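Local coordinates for protein YibA (Escherichia coli, PDB 1OYZ), which is of unknown function, though possibly an oxidoreductase, and is built at least partly of HEAT-like helical repeats, at residues L95-A99 against A111-T115; A55-I60 against I77-I83; K220-L225 against E247-L253. One frame throughout, in Å; residues are numbered along the deposited sequence.

Interaction 1: residues L95-A99 against A111-T115; sequences LNNMA and AIEST
Ala111 sets its methyl directly against the backbone of the neighbouring helix: CB lies 3.6 Å from Leu95 O and equally close to Ala99 N, over the very turn in which those two atoms hydrogen-bond to each other. With side chains this small on both sides, the alpha carbons of Ala99 and Ala111 come within 5.0 Å. Ile112 follows on the flank. Its CG1, placed beside the backbone N by a chi1 of -67°, presses on the methyl of Ala99 at 3.5 Å, tighter than usual for two carbons; the side chain also touches Gln132 and Thr136 of helix 126-136 and Val144 and Thr148 of helix 142-153. Nearly a turn past Ala111, Ser114 offers CB to Leu95 CG at 3.9 Å; its hydroxyl is turned to Ala75 O on helix 68-80 and is satisfied there. Thr115 ends the row with its methyl, CG2 resting 3.5 Å from Leu95 CB and near Asn96 N, whereas OG1 hydrogen-bonds with Gln132 OE1. No hydrogen bond joins the two segments. Their local axes approach to 8.3 Å at 146°, the near-antiparallel, alanine-lined packing of two successive helices in a helical hairpin, as in HEAT repeats.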
loop_
_atom_site.group_PDB
_atom_site.type_symbol
_atom_site.label_atom_id
_atom_site.label_comp_id
_atom_site.label_asym_id
_atom_site.label_seq_id
_atom_site.Cartn_x
_atom_site.Cartn_y
_atom_site.Cartn_z
ATOM N N LEU A 95 -1.902 20.141 -1.680
ATOM C CA LEU A 95 -2.103 18.815 -1.099
ATOM C C LEU A 95 -1.198 18.549 0.105
ATOM O O LEU A 95 -1.611 17.979 1.118
ATOM C CB LEU A 95 -1.842 17.736 -2.157
ATOM C CG LEU A 95 -2.908 17.218 -3.133
ATOM C CD1 LEU A 95 -4.144 18.027 -3.055
ATOM C CD2 LEU A 95 -2.348 17.169 -4.558
ATOM N N ASN A 96 0.049 18.934 -0.045
ATOM C CA ASN A 96 1.066 18.772 0.998
ATOM C C ASN A 96 0.578 19.467 2.273
ATOM O O ASN A 96 0.628 18.911 3.385
ATOM C CB ASN A 96 2.373 19.402 0.497
ATOM C CG ASN A 96 3.458 19.414 1.538
ATOM O OD1 ASN A 96 3.937 20.464 1.888
ATOM N ND2 ASN A 96 3.861 18.241 2.029
ATOM N N ASN A 97 0.082 20.683 2.106
ATOM C CA ASN A 97 -0.411 21.411 3.251
ATOM C C ASN A 97 -1.597 20.717 3.911
ATOM O O ASN A 97 -1.649 20.582 5.144
ATOM C CB ASN A 97 -0.797 22.836 2.856
ATOM C CG ASN A 97 -0.589 23.807 3.990
ATOM O OD1 ASN A 97 0.488 24.424 4.114
ATOM N ND2 ASN A 97 -1.596 23.924 4.859
HETATM N N MSE A 98 -2.571 20.290 3.119
HETATM C CA MSE A 98 -3.725 19.593 3.701
HETATM C C MSE A 98 -3.283 18.306 4.404
HETATM O O MSE A 98 -3.759 17.971 5.489
HETATM C CB MSE A 98 -4.740 19.229 2.613
HETATM C CG MSE A 98 -5.255 20.441 1.861
HETATM SE SE MSE A 98 -6.274 19.957 0.233
HETATM C CE MSE A 98 -7.943 19.467 1.136
ATOM N N ALA A 99 -2.389 17.578 3.759
ATOM C CA ALA A 99 -1.898 16.336 4.328
ATOM C C ALA A 99 -1.348 16.576 5.730
ATOM O O ALA A 99 -1.411 15.692 6.601
ATOM C CB ALA A 99 -0.788 15.755 3.447
ATOM N N ALA A 111 -5.275 13.334 0.992
ATOM C CA ALA A 111 -4.271 14.263 0.479
ATOM C C ALA A 111 -2.908 13.609 0.366
ATOM O O ALA A 111 -2.228 13.789 -0.648
ATOM C CB ALA A 111 -4.202 15.520 1.351
ATOM N N ILE A 112 -2.496 12.861 1.393
ATOM C CA ILE A 112 -1.211 12.158 1.348
ATOM C C ILE A 112 -1.248 11.171 0.154
ATOM O O ILE A 112 -0.303 11.084 -0.610
ATOM C CB ILE A 112 -0.950 11.350 2.685
ATOM C CG1 ILE A 112 -0.758 12.300 3.888
ATOM C CG2 ILE A 112 0.297 10.498 2.562
ATOM C CD1 ILE A 112 -0.842 11.552 5.254
ATOM N N GLU A 113 -2.349 10.435 -0.016
ATOM C CA GLU A 113 -2.427 9.518 -1.165
ATOM C C GLU A 113 -2.320 10.311 -2.482
ATOM O O GLU A 113 -1.645 9.873 -3.423
ATOM C CB GLU A 113 -3.724 8.695 -1.114
ATOM C CG GLU A 113 -3.651 7.591 -0.046
ATOM C CD GLU A 113 -4.995 7.224 0.577
ATOM O OE1 GLU A 113 -6.051 7.696 0.099
ATOM O OE2 GLU A 113 -4.995 6.447 1.558
ATOM N N SER A 114 -2.960 11.487 -2.545
ATOM C CA SER A 114 -2.856 12.312 -3.750
ATOM C C SER A 114 -1.428 12.866 -3.947
ATOM O O SER A 114 -0.965 12.939 -5.095
ATOM C CB SER A 114 -3.902 13.448 -3.729
ATOM O OG SER A 114 -5.237 12.945 -3.839
ATOM N N THR A 115 -0.692 13.238 -2.881
ATOM C CA THR A 115 0.678 13.742 -3.124
ATOM C C THR A 115 1.536 12.587 -3.677
ATOM O O THR A 115 2.498 12.818 -4.430
ATOM C CB THR A 115 1.448 14.314 -1.849
ATOM O OG1 THR A 115 1.605 13.277 -0.872
ATOM C CG2 THR A 115 0.734 15.547 -1.223
#

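Interaction 2: residues A55-I60 against I77-I83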
loop_
_atom_site.group_PDB
_atom_site.type_symbol
_atom_site.label_atom_id
_atom_site.label_comp_id
_atom_site.label_asym_id
_atom_site.label_seq_id
_atom_site.Cartn_x
_atom_site.Cartn_y
_atom_site.Cartn_z
ATOM N N ALA A 55 -12.571 21.740 -14.094
ATOM C CA ALA A 55 -12.585 20.756 -13.015
ATOM C C ALA A 55 -11.419 21.009 -12.038
ATOM O O ALA A 55 -11.592 20.914 -10.831
ATOM C CB ALA A 55 -12.535 19.342 -13.566
ATOM N N VAL A 56 -10.246 21.358 -12.546
ATOM C CA VAL A 56 -9.117 21.630 -11.654
ATOM C C VAL A 56 -9.451 22.771 -10.676
ATOM O O VAL A 56 -9.284 22.637 -9.443
ATOM C CB VAL A 56 -7.865 22.028 -12.453
ATOM C CG1 VAL A 56 -6.718 22.401 -11.493
ATOM C CG2 VAL A 56 -7.464 20.884 -13.384
ATOM N N ARG A 57 -9.933 23.894 -11.213
ATOM C CA ARG A 57 -10.269 25.043 -10.363
ATOM C C ARG A 57 -11.291 24.703 -9.287
ATOM O O ARG A 57 -11.112 25.024 -8.121
ATOM C CB ARG A 57 -10.774 26.223 -11.208
ATOM C CG ARG A 57 -9.660 26.951 -11.955
ATOM C CD ARG A 57 -10.162 28.188 -12.726
ATOM N NE ARG A 57 -10.740 29.216 -11.847
ATOM C CZ ARG A 57 -11.986 29.208 -11.359
ATOM N NH1 ARG A 57 -12.824 28.220 -11.663
ATOM N NH2 ARG A 57 -12.395 30.192 -10.552
ATOM N N LEU A 58 -12.363 24.049 -9.686
ATOM C CA LEU A 58 -13.392 23.678 -8.752
ATOM C C LEU A 58 -12.803 22.773 -7.656
ATOM O O LEU A 58 -13.158 22.894 -6.484
ATOM C CB LEU A 58 -14.502 22.966 -9.512
ATOM C CG LEU A 58 -15.835 22.659 -8.832
ATOM C CD1 LEU A 58 -15.671 21.479 -7.875
ATOM C CD2 LEU A 58 -16.351 23.923 -8.106
ATOM N N ALA A 59 -11.909 21.865 -8.042
ATOM C CA ALA A 59 -11.295 20.958 -7.065
ATOM C C ALA A 59 -10.482 21.750 -6.030
ATOM O O ALA A 59 -10.559 21.494 -4.818
ATOM C CB ALA A 59 -10.404 19.934 -7.782
ATOM N N ILE A 60 -9.716 22.714 -6.528
ATOM C CA ILE A 60 -8.920 23.589 -5.687
ATOM C C ILE A 60 -9.862 24.338 -4.740
ATOM O O ILE A 60 -9.695 24.275 -3.522
ATOM C CB ILE A 60 -8.116 24.568 -6.550
ATOM C CG1 ILE A 60 -6.963 23.803 -7.209
ATOM C CG2 ILE A 60 -7.630 25.779 -5.697
ATOM C CD1 ILE A 60 -6.295 24.553 -8.359
ATOM N N ILE A 77 -9.624 14.313 -6.346
ATOM C CA ILE A 77 -9.586 14.653 -7.755
ATOM C C ILE A 77 -8.206 15.131 -8.153
ATOM O O ILE A 77 -7.627 14.675 -9.147
ATOM C CB ILE A 77 -10.643 15.742 -8.091
ATOM C CG1 ILE A 77 -12.036 15.142 -8.036
ATOM C CG2 ILE A 77 -10.453 16.267 -9.500
ATOM C CD1 ILE A 77 -13.132 16.141 -8.208
ATOM N N LEU A 78 -7.674 16.033 -7.345
ATOM C CA LEU A 78 -6.368 16.634 -7.574
ATOM C C LEU A 78 -5.204 15.637 -7.625
ATOM O O LEU A 78 -4.165 15.922 -8.203
ATOM C CB LEU A 78 -6.136 17.697 -6.486
ATOM C CG LEU A 78 -6.173 19.195 -6.848
ATOM C CD1 LEU A 78 -7.082 19.451 -8.016
ATOM C CD2 LEU A 78 -6.580 20.028 -5.638
ATOM N N GLY A 79 -5.366 14.465 -7.036
ATOM C CA GLY A 79 -4.269 13.505 -7.075
ATOM C C GLY A 79 -4.016 12.835 -8.422
ATOM O O GLY A 79 -2.909 12.359 -8.684
ATOM N N GLN A 80 -5.016 12.796 -9.297
ATOM C CA GLN A 80 -4.811 12.142 -10.587
ATOM C C GLN A 80 -5.196 12.936 -11.854
ATOM O O GLN A 80 -4.813 12.566 -12.961
ATOM C CB GLN A 80 -5.516 10.774 -10.553
ATOM C CG GLN A 80 -4.871 9.802 -9.549
ATOM C CD GLN A 80 -5.751 8.616 -9.206
ATOM O OE1 GLN A 80 -5.969 7.734 -10.034
ATOM N NE2 GLN A 80 -6.267 8.589 -7.978
ATOM N N ILE A 81 -5.935 14.029 -11.690
ATOM C CA ILE A 81 -6.358 14.856 -12.813
ATOM C C ILE A 81 -5.130 15.487 -13.480
ATOM O O ILE A 81 -4.121 15.754 -12.821
ATOM C CB ILE A 81 -7.304 15.978 -12.316
ATOM C CG1 ILE A 81 -8.134 16.553 -13.475
ATOM C CG2 ILE A 81 -6.488 17.087 -11.655
ATOM C CD1 ILE A 81 -9.313 17.433 -13.002
ATOM N N LYS A 82 -5.205 15.712 -14.789
ATOM C CA LYS A 82 -4.098 16.350 -15.490
ATOM C C LYS A 82 -4.113 17.856 -15.193
ATOM O O LYS A 82 -5.176 18.481 -15.136
ATOM C CB LYS A 82 -4.200 16.094 -16.996
ATOM C CG LYS A 82 -3.791 14.674 -17.390
ATOM C CD LYS A 82 -3.674 14.524 -18.904
ATOM C CE LYS A 82 -2.744 13.386 -19.280
ATOM N NZ LYS A 82 -2.339 13.517 -20.708
ATOM N N ILE A 83 -2.935 18.425 -14.975
ATOM C CA ILE A 83 -2.807 19.846 -14.673
ATOM C C ILE A 83 -1.636 20.453 -15.412
ATOM O O ILE A 83 -0.574 19.842 -15.533
ATOM C CB ILE A 83 -2.571 20.112 -13.166
ATOM C CG1 ILE A 83 -1.302 19.405 -12.716
ATOM C CG2 ILE A 83 -3.792 19.661 -12.346
ATOM C CD1 ILE A 83 -1.028 19.523 -11.234
#
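Leu78 reaches across to helix 53-63 with both of its methyls, and following it outward shows how this contact is made. CB stays on its own helix's side and meets Leu95 of helix 88-101 rather than residues 55-60. From CG the chain forks. CD1 runs into Ala59 CB at 3.4 Å, closer than carbons usually sit, and also lies 4.1 Å from Val56 O. CD2 takes the other direction and meets Ile60 CG1 at 4.1 Å, the two side chains crossing at about a right angle. Ala59 is thus touched twice, since Ile77 CG2 comes to 4.0 Å from the same CB.

Further along, residues 81-83 carry the contact to the Ala55-Val56 end. Ile81 has CG1 opposite its backbone N (chi1 -161°), which carries CD1 out to Ala55 CB at 3.8 Å and to Val56 CG2 at 3.9 Å. Val56 CG2 also rests on Lys82 O, and Ile83 CG2 lies 4.0 Å from Val56 CG2. The carbonyls of Leu78 and Ile81 both accept from Arg118 NH1 on helix 105-121, so the turn is held from outside the pair. No hydrogen bond joins the segments; apolar side chains make nearly all of the contact, with methyls also touching two backbone carbonyls, so what selectivity it has probably rests on the fit of branched side chains against two alanines.

Interaction 3: residues K220-L225 against E247-L253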
loop_
_atom_site.group_PDB
_atom_site.type_symbol
_atom_site.label_atom_id
_atom_site.label_comp_id
_atom_site.label_asym_id
_atom_site.label_seq_id
_atom_site.Cartn_x
_atom_site.Cartn_y
_atom_site.Cartn_z
ATOM N N LYS A 220 17.955 -15.029 4.781
ATOM C CA LYS A 220 18.722 -16.184 5.274
ATOM C C LYS A 220 18.936 -16.172 6.808
ATOM O O LYS A 220 19.959 -16.635 7.311
ATOM C CB LYS A 220 20.096 -16.204 4.594
ATOM C CG LYS A 220 20.058 -15.974 3.075
ATOM C CD LYS A 220 19.966 -17.293 2.308
ATOM C CE LYS A 220 19.690 -17.086 0.809
ATOM N NZ LYS A 220 18.293 -16.587 0.563
ATOM N N ASP A 221 17.976 -15.639 7.542
ATOM C CA ASP A 221 18.069 -15.540 8.989
ATOM C C ASP A 221 17.414 -16.778 9.617
ATOM O O ASP A 221 16.195 -16.939 9.592
ATOM C CB ASP A 221 17.382 -14.236 9.415
ATOM C CG ASP A 221 17.633 -13.868 10.866
ATOM O OD1 ASP A 221 17.803 -12.649 11.129
ATOM O OD2 ASP A 221 17.632 -14.775 11.726
ATOM N N LYS A 222 18.243 -17.643 10.187
ATOM C CA LYS A 222 17.763 -18.880 10.768
ATOM C C LYS A 222 16.811 -18.767 11.934
ATOM O O LYS A 222 16.221 -19.757 12.346
ATOM C CB LYS A 222 18.968 -19.774 11.073
ATOM C CG LYS A 222 19.536 -20.313 9.760
ATOM C CD LYS A 222 21.019 -20.688 9.799
ATOM C CE LYS A 222 21.413 -21.391 8.506
ATOM N NZ LYS A 222 22.847 -21.689 8.481
ATOM N N ARG A 223 16.608 -17.567 12.465
ATOM C CA ARG A 223 15.638 -17.491 13.543
ATOM C C ARG A 223 14.210 -17.780 13.031
ATOM O O ARG A 223 13.283 -17.936 13.828
ATOM C CB ARG A 223 15.717 -16.141 14.261
ATOM C CG ARG A 223 17.002 -16.017 15.094
ATOM C CD ARG A 223 17.867 -14.898 14.594
ATOM N NE ARG A 223 17.290 -13.604 14.921
ATOM C CZ ARG A 223 17.658 -12.451 14.369
ATOM N NH1 ARG A 223 18.608 -12.424 13.444
ATOM N NH2 ARG A 223 17.099 -11.321 14.763
ATOM N N VAL A 224 14.012 -17.900 11.718
ATOM C CA VAL A 224 12.648 -18.199 11.244
ATOM C C VAL A 224 12.380 -19.718 11.243
ATOM O O VAL A 224 11.246 -20.155 11.197
ATOM C CB VAL A 224 12.401 -17.616 9.793
ATOM C CG1 VAL A 224 13.012 -18.546 8.719
ATOM C CG2 VAL A 224 10.900 -17.392 9.540
ATOM N N LEU A 225 13.434 -20.522 11.294
ATOM C CA LEU A 225 13.290 -21.981 11.240
ATOM C C LEU A 225 12.149 -22.644 11.990
ATOM O O LEU A 225 11.357 -23.418 11.424
ATOM C CB LEU A 225 14.575 -22.664 11.693
ATOM C CG LEU A 225 15.524 -23.116 10.592
ATOM C CD1 LEU A 225 14.770 -23.909 9.533
ATOM C CD2 LEU A 225 16.169 -21.887 9.980
ATOM N N GLU A 247 13.991 -20.429 -0.237
ATOM C CA GLU A 247 14.811 -19.237 -0.174
ATOM C C GLU A 247 15.746 -19.208 1.046
ATOM O O GLU A 247 16.876 -18.761 0.930
ATOM C CB GLU A 247 13.918 -17.991 -0.175
ATOM C CG GLU A 247 13.319 -17.652 -1.529
ATOM C CD GLU A 247 14.385 -17.290 -2.549
ATOM O OE1 GLU A 247 15.264 -16.444 -2.211
ATOM O OE2 GLU A 247 14.346 -17.847 -3.687
ATOM N N LEU A 248 15.274 -19.677 2.200
ATOM C CA LEU A 248 16.085 -19.675 3.420
ATOM C C LEU A 248 17.449 -20.360 3.231
ATOM O O LEU A 248 18.441 -19.937 3.821
ATOM C CB LEU A 248 15.336 -20.351 4.565
ATOM C CG LEU A 248 16.111 -20.491 5.891
ATOM C CD1 LEU A 248 16.423 -19.093 6.473
ATOM C CD2 LEU A 248 15.264 -21.296 6.865
ATOM N N GLY A 249 17.500 -21.401 2.400
ATOM C CA GLY A 249 18.768 -22.090 2.140
ATOM C C GLY A 249 19.351 -22.937 3.279
ATOM O O GLY A 249 20.568 -23.166 3.362
ATOM N N ASP A 250 18.466 -23.402 4.150
ATOM C CA ASP A 250 18.835 -24.220 5.302
ATOM C C ASP A 250 18.339 -25.663 5.047
ATOM O O ASP A 250 17.124 -25.920 4.997
ATOM C CB ASP A 250 18.185 -23.616 6.545
ATOM C CG ASP A 250 18.623 -24.293 7.834
ATOM O OD1 ASP A 250 18.823 -23.548 8.818
ATOM O OD2 ASP A 250 18.744 -25.546 7.873
ATOM N N LYS A 251 19.271 -26.599 4.900
ATOM C CA LYS A 251 18.900 -27.982 4.597
ATOM C C LYS A 251 18.143 -28.706 5.685
ATOM O O LYS A 251 17.767 -29.861 5.521
ATOM C CB LYS A 251 20.133 -28.779 4.197
ATOM C CG LYS A 251 20.864 -28.240 2.962
ATOM C CD LYS A 251 22.002 -29.198 2.537
ATOM C CE LYS A 251 22.621 -28.790 1.206
ATOM N NZ LYS A 251 22.874 -27.308 1.200
ATOM N N THR A 252 17.906 -28.031 6.798
ATOM C CA THR A 252 17.157 -28.650 7.869
ATOM C C THR A 252 15.737 -28.927 7.382
ATOM O O THR A 252 15.041 -29.781 7.921
ATOM C CB THR A 252 17.029 -27.736 9.096
ATOM O OG1 THR A 252 18.324 -27.315 9.513
ATOM C CG2 THR A 252 16.344 -28.482 10.228
ATOM N N LEU A 253 15.309 -28.186 6.371
ATOM C CA LEU A 253 13.964 -28.352 5.859
ATOM C C LEU A 253 13.793 -29.380 4.750
ATOM O O LEU A 253 12.679 -29.594 4.275
ATOM C CB LEU A 253 13.408 -27.012 5.374
ATOM C CG LEU A 253 13.244 -25.937 6.442
ATOM C CD1 LEU A 253 14.595 -25.397 6.771
ATOM C CD2 LEU A 253 12.376 -24.798 5.934
#
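Lys220 makes the one hydrogen bond that spans this contact: its NZ donates to Glu247 O at 2.6 Å. The donor stands 33° off the carbonyl plane, with a C=O...N angle of 145°. Bends at chi2 and chi4 fold the lysine over the end of helix 239-248, laying CD 3.4 Å from Leu248 O before the amine reaches the preceding carbonyl. The same amine also donates to Tyr218 O, so it bridges the C-terminal ends of helices 206-218 and 239-248. Glu247 OE1 is nearby but beyond salt-bridge range, and OE2 pairs with Lys276 NZ.

Each segment then binds its own polar groups. Asp221 OD1 forms a salt bridge with Arg223 NH1, and the other terminal nitrogen of that guanidinium, NH2, forms one with Asp195; Asp221 OD2 accepts from Arg223 N in an Asx turn, although its position is less certain. Asp250 repeats the Asx turn but not the salt bridge. Its OD2 takes Thr252 N at 2.8 Å on the anti side of the carboxylate; Thr252 OG1 is modelled so close to the same oxygen that the details of that bond are doubtful. OD1 faces the first segment, lying 3.4 Å from Lys222 CE and 3.3 Å from Leu225 CD2, while Lys222 NZ is near enough only for a longer-range attraction.

Leu248 supplies the apolar part. CD1 is 3.8 Å from Asp221 O, and CD2 packs against Val224 CG1 at 4.0 Å and more tightly on Leu225. Helix 225-232 adds Leu228 to this apolar patch. Lys220 closes its helix with a Schellman motif, and both segments continue from a positive-phi residue into an Asx turn: two similar inter-helix turns lying next to each other, as is common in alpha solenoids such as HEAT-repeat proteins.

From the N terminus, interaction 2 comes first: it closes a loop of 16 residues, joining helix 53-63 to the end of helix 68-80 and the turn that follows. Interaction 1 opens next and closes a shorter loop of 11 residues between helices 88-101 and 105-121. These two neither nest nor cross, yet they touch, Ser114 packing on Gly79, so the two contacts are joined through helices 68-80, 88-101 and 105-121. Interaction 3 closes a 21-residue loop much later, tying the turns after helices 206-218 and 239-248 together. Its centre lies about 42 Å from that of interaction 1, on the opposite side of the chain's centre.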